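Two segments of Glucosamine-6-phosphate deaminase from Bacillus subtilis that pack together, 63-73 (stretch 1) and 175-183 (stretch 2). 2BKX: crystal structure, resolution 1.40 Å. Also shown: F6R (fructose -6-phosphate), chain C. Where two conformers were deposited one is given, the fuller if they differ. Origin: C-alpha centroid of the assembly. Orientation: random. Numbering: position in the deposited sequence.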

# COMPACT_ATOMS: atom_id res chain seq x y z
N THR A 63 7.21 10.30 -2.98
CA THR A 63 6.37 9.11 -2.75
C THR A 63 5.99 8.41 -4.04
O THR A 63 5.84 9.06 -5.10
CB THR A 63 5.10 9.47 -1.95
OG1 THR A 63 4.20 10.27 -2.72
CG2 THR A 63 5.45 10.23 -0.69
N VAL A 64 5.81 7.09 -3.92
CA VAL A 64 5.29 6.26 -5.01
C VAL A 64 4.16 5.41 -4.42
O VAL A 64 4.31 4.83 -3.33
CB VAL A 64 6.35 5.38 -5.70
CG1 VAL A 64 7.33 6.26 -6.42
CG2 VAL A 64 7.09 4.51 -4.73
N ASN A 65 3.03 5.37 -5.11
CA ASN A 65 1.91 4.58 -4.66
C ASN A 65 1.89 3.21 -5.34
O ASN A 65 2.35 3.05 -6.47
CB ASN A 65 0.58 5.30 -4.88
CG ASN A 65 0.08 5.96 -3.63
OD1 ASN A 65 -0.90 5.46 -2.98
ND2 ASN A 65 0.72 7.01 -3.24
N LEU A 66 1.31 2.24 -4.65
CA LEU A 66 1.20 0.88 -5.15
C LEU A 66 0.39 0.76 -6.42
O LEU A 66 0.72 -0.02 -7.31
CB LEU A 66 0.56 -0.03 -4.10
CG LEU A 66 1.41 -0.40 -2.90
CD1 LEU A 66 0.56 -1.01 -1.79
CD2 LEU A 66 2.48 -1.39 -3.29
N ASP A 67 -0.73 1.47 -6.47
CA ASP A 67 -1.74 1.11 -7.45
C ASP A 67 -2.70 2.22 -7.80
O ASP A 67 -2.78 3.25 -7.12
CB ASP A 67 -2.48 -0.19 -7.03
CG ASP A 67 -2.83 -0.28 -5.61
OD1 ASP A 67 -2.74 -1.45 -5.17
OD2 ASP A 67 -3.20 0.73 -4.93
N GLU A 68 -3.44 2.01 -8.89
CA GLU A 68 -4.51 2.90 -9.32
C GLU A 68 -5.47 2.10 -10.15
O GLU A 68 -5.07 1.14 -10.83
CB GLU A 68 -3.98 4.08 -10.12
CG GLU A 68 -5.01 5.06 -10.68
CD GLU A 68 -5.86 5.74 -9.62
OE1 GLU A 68 -6.69 5.07 -8.96
OE2 GLU A 68 -5.66 6.97 -9.42
N TYR A 69 -6.75 2.44 -10.08
CA TYR A 69 -7.74 1.74 -10.88
C TYR A 69 -7.61 2.16 -12.36
O TYR A 69 -7.37 3.32 -12.68
CB TYR A 69 -9.14 2.07 -10.41
CG TYR A 69 -9.60 1.45 -9.12
CD1 TYR A 69 -9.86 2.24 -8.01
CD2 TYR A 69 -9.80 0.08 -9.00
CE1 TYR A 69 -10.30 1.67 -6.82
CE2 TYR A 69 -10.24 -0.50 -7.83
CZ TYR A 69 -10.52 0.30 -6.75
OH TYR A 69 -10.99 -0.31 -5.62
N ALA A 70 -7.82 1.20 -13.26
CA ALA A 70 -7.83 1.50 -14.69
C ALA A 70 -9.11 2.18 -15.07
O ALA A 70 -10.19 1.79 -14.69
CB ALA A 70 -7.67 0.23 -15.52
N GLY A 71 -8.97 3.25 -15.84
CA GLY A 71 -10.11 3.94 -16.40
C GLY A 71 -10.61 5.10 -15.58
O GLY A 71 -11.58 5.75 -16.00
N LEU A 72 -9.99 5.37 -14.43
CA LEU A 72 -10.39 6.50 -13.60
C LEU A 72 -9.40 7.64 -13.74
O LEU A 72 -8.19 7.44 -13.64
CB LEU A 72 -10.52 6.11 -12.13
CG LEU A 72 -11.50 5.02 -11.75
CD1 LEU A 72 -11.66 4.89 -10.25
CD2 LEU A 72 -12.88 5.22 -12.41
N SER A 73 -9.91 8.86 -13.91
CA SER A 73 -9.07 10.06 -13.90
C SER A 73 -8.75 10.50 -12.49
O SER A 73 -9.41 10.09 -11.52
CB SER A 73 -9.79 11.18 -14.63
OG SER A 73 -11.03 11.48 -14.04
N VAL A 175 -17.69 -0.42 -9.78
CA VAL A 175 -16.39 -0.91 -9.35
C VAL A 175 -15.56 -1.34 -10.57
O VAL A 175 -15.99 -2.16 -11.36
CB VAL A 175 -16.55 -2.09 -8.37
CG1 VAL A 175 -15.19 -2.57 -7.92
CG2 VAL A 175 -17.38 -1.64 -7.14
N PRO A 176 -14.36 -0.77 -10.73
CA PRO A 176 -13.55 -1.13 -11.90
C PRO A 176 -13.19 -2.61 -11.95
O PRO A 176 -13.18 -3.30 -10.93
CB PRO A 176 -12.30 -0.26 -11.73
CG PRO A 176 -12.79 0.90 -10.87
CD PRO A 176 -13.77 0.32 -9.96
N LYS A 177 -12.97 -3.09 -13.17
CA LYS A 177 -12.55 -4.46 -13.40
C LYS A 177 -11.04 -4.64 -13.45
O LYS A 177 -10.55 -5.74 -13.27
CB LYS A 177 -13.19 -4.99 -14.67
CG LYS A 177 -14.70 -5.23 -14.49
CD LYS A 177 -15.38 -5.71 -15.73
CE LYS A 177 -16.80 -6.04 -15.37
NZ LYS A 177 -16.89 -7.29 -14.56
N LYS A 178 -10.32 -3.56 -13.75
CA LYS A 178 -8.87 -3.65 -13.89
C LYS A 178 -8.15 -2.56 -13.10
O LYS A 178 -8.75 -1.57 -12.72
CB LYS A 178 -8.45 -3.56 -15.37
CG LYS A 178 -9.08 -4.67 -16.27
CD LYS A 178 -8.61 -4.58 -17.70
CE LYS A 178 -8.86 -5.86 -18.45
NZ LYS A 178 -8.21 -5.83 -19.79
N ALA A 179 -6.85 -2.76 -12.94
CA ALA A 179 -6.02 -1.83 -12.23
C ALA A 179 -4.59 -1.90 -12.72
O ALA A 179 -4.21 -2.83 -13.41
CB ALA A 179 -6.09 -2.12 -10.75
N LEU A 180 -3.81 -0.90 -12.34
CA LEU A 180 -2.36 -0.86 -12.52
C LEU A 180 -1.73 -1.02 -11.14
O LEU A 180 -2.15 -0.35 -10.20
CB LEU A 180 -1.95 0.50 -13.07
CG LEU A 180 -2.33 0.76 -14.52
CD1 LEU A 180 -3.83 0.86 -14.73
CD2 LEU A 180 -1.66 2.05 -14.97
N THR A 181 -0.76 -1.93 -11.00
CA THR A 181 -0.14 -2.17 -9.70
C THR A 181 1.37 -2.42 -9.84
O THR A 181 1.83 -3.07 -10.77
CB THR A 181 -0.78 -3.39 -9.00
OG1 THR A 181 -0.26 -3.53 -7.67
CG2 THR A 181 -0.64 -4.66 -9.76
N MET A 182 2.10 -1.88 -8.89
CA MET A 182 3.48 -2.30 -8.65
C MET A 182 3.46 -3.80 -8.53
O MET A 182 2.52 -4.37 -7.96
CB MET A 182 3.96 -1.77 -7.33
CG MET A 182 4.37 -0.42 -7.36
SD MET A 182 5.07 -0.09 -5.68
CE MET A 182 4.81 1.27 -6.12
N GLY A 183 4.48 -4.47 -9.07
CA GLY A 183 4.55 -5.91 -8.95
C GLY A 183 5.17 -6.37 -7.65
O GLY A 183 5.62 -5.57 -6.81
C1 F6R C . -3.49 -0.57 -1.23
C2 F6R C . -3.49 -1.91 -1.92
C3 F6R C . -4.37 -3.11 -1.56
C4 F6R C . -5.02 -3.00 -0.16
C5 F6R C . -5.88 -4.20 0.21
C6 F6R C . -6.54 -4.01 1.57
O1 F6R C . -2.87 0.46 -2.03
O2 F6R C . -2.68 -2.06 -2.81
O3 F6R C . -3.56 -4.27 -1.51
O4 F6R C . -3.99 -2.84 0.80
O5 F6R C . -6.85 -4.48 -0.78
O6 F6R C . -7.48 -2.93 1.48
P F6R C . -8.15 -2.36 2.81
O1P F6R C . -7.05 -1.66 3.56
O2P F6R C . -8.64 -3.56 3.57
O3P F6R C . -9.23 -1.42 2.38
O HOH W 1 -11.22 -1.01 -15.13

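Strands 67-69 and 178-181 run antiparallel, their directions 160° apart, and four backbone hydrogen bonds join the stretches. The central pair is reciprocal: Glu-68 N donates to Leu-180 O (3.0 Å) and Leu-180 N to Glu-68 O (2.8 Å, 171° at the hydrogen). Met-182 N to Leu-66 O (2.8 Å) and Ala-70 N to Lys-178 O (3.0 Å) extend the ladder at its two ends.

Three residues cover the most surface. Met-182, with 87 Å² covered, points its CA-to-CB bond toward stretch 1. Its long, unbranched chain (m, t, t) brings SD within 3.8 Å of Leu-66 CD2, and CE within 3.1 Å of Asn-65 O and 4.2 Å of Val-64 CG2, so the packing continues beyond the paired strands.

At the other end, Pro-176 (69 Å²) sets CG over one face of the Tyr-69 ring, 4.0 Å from the centroid and 30° off the normal, a CH-pi contact; Leu-72 CD1 lies 4.2 Å from the same CG. Ala-70 (68 Å²) also points toward stretch 2, its small CB fitting 4.0 Å from Leu-180 CD1 and 3.9 Å from Lys-178 CB. Water 1 ties the backbone here, donating to Ala-70 O and accepting from Lys-178 N, both at 3.0 Å.

Asp-67 OD2 accepts a hydrogen bond from fructose-6-phosphate O1 (2.9 Å).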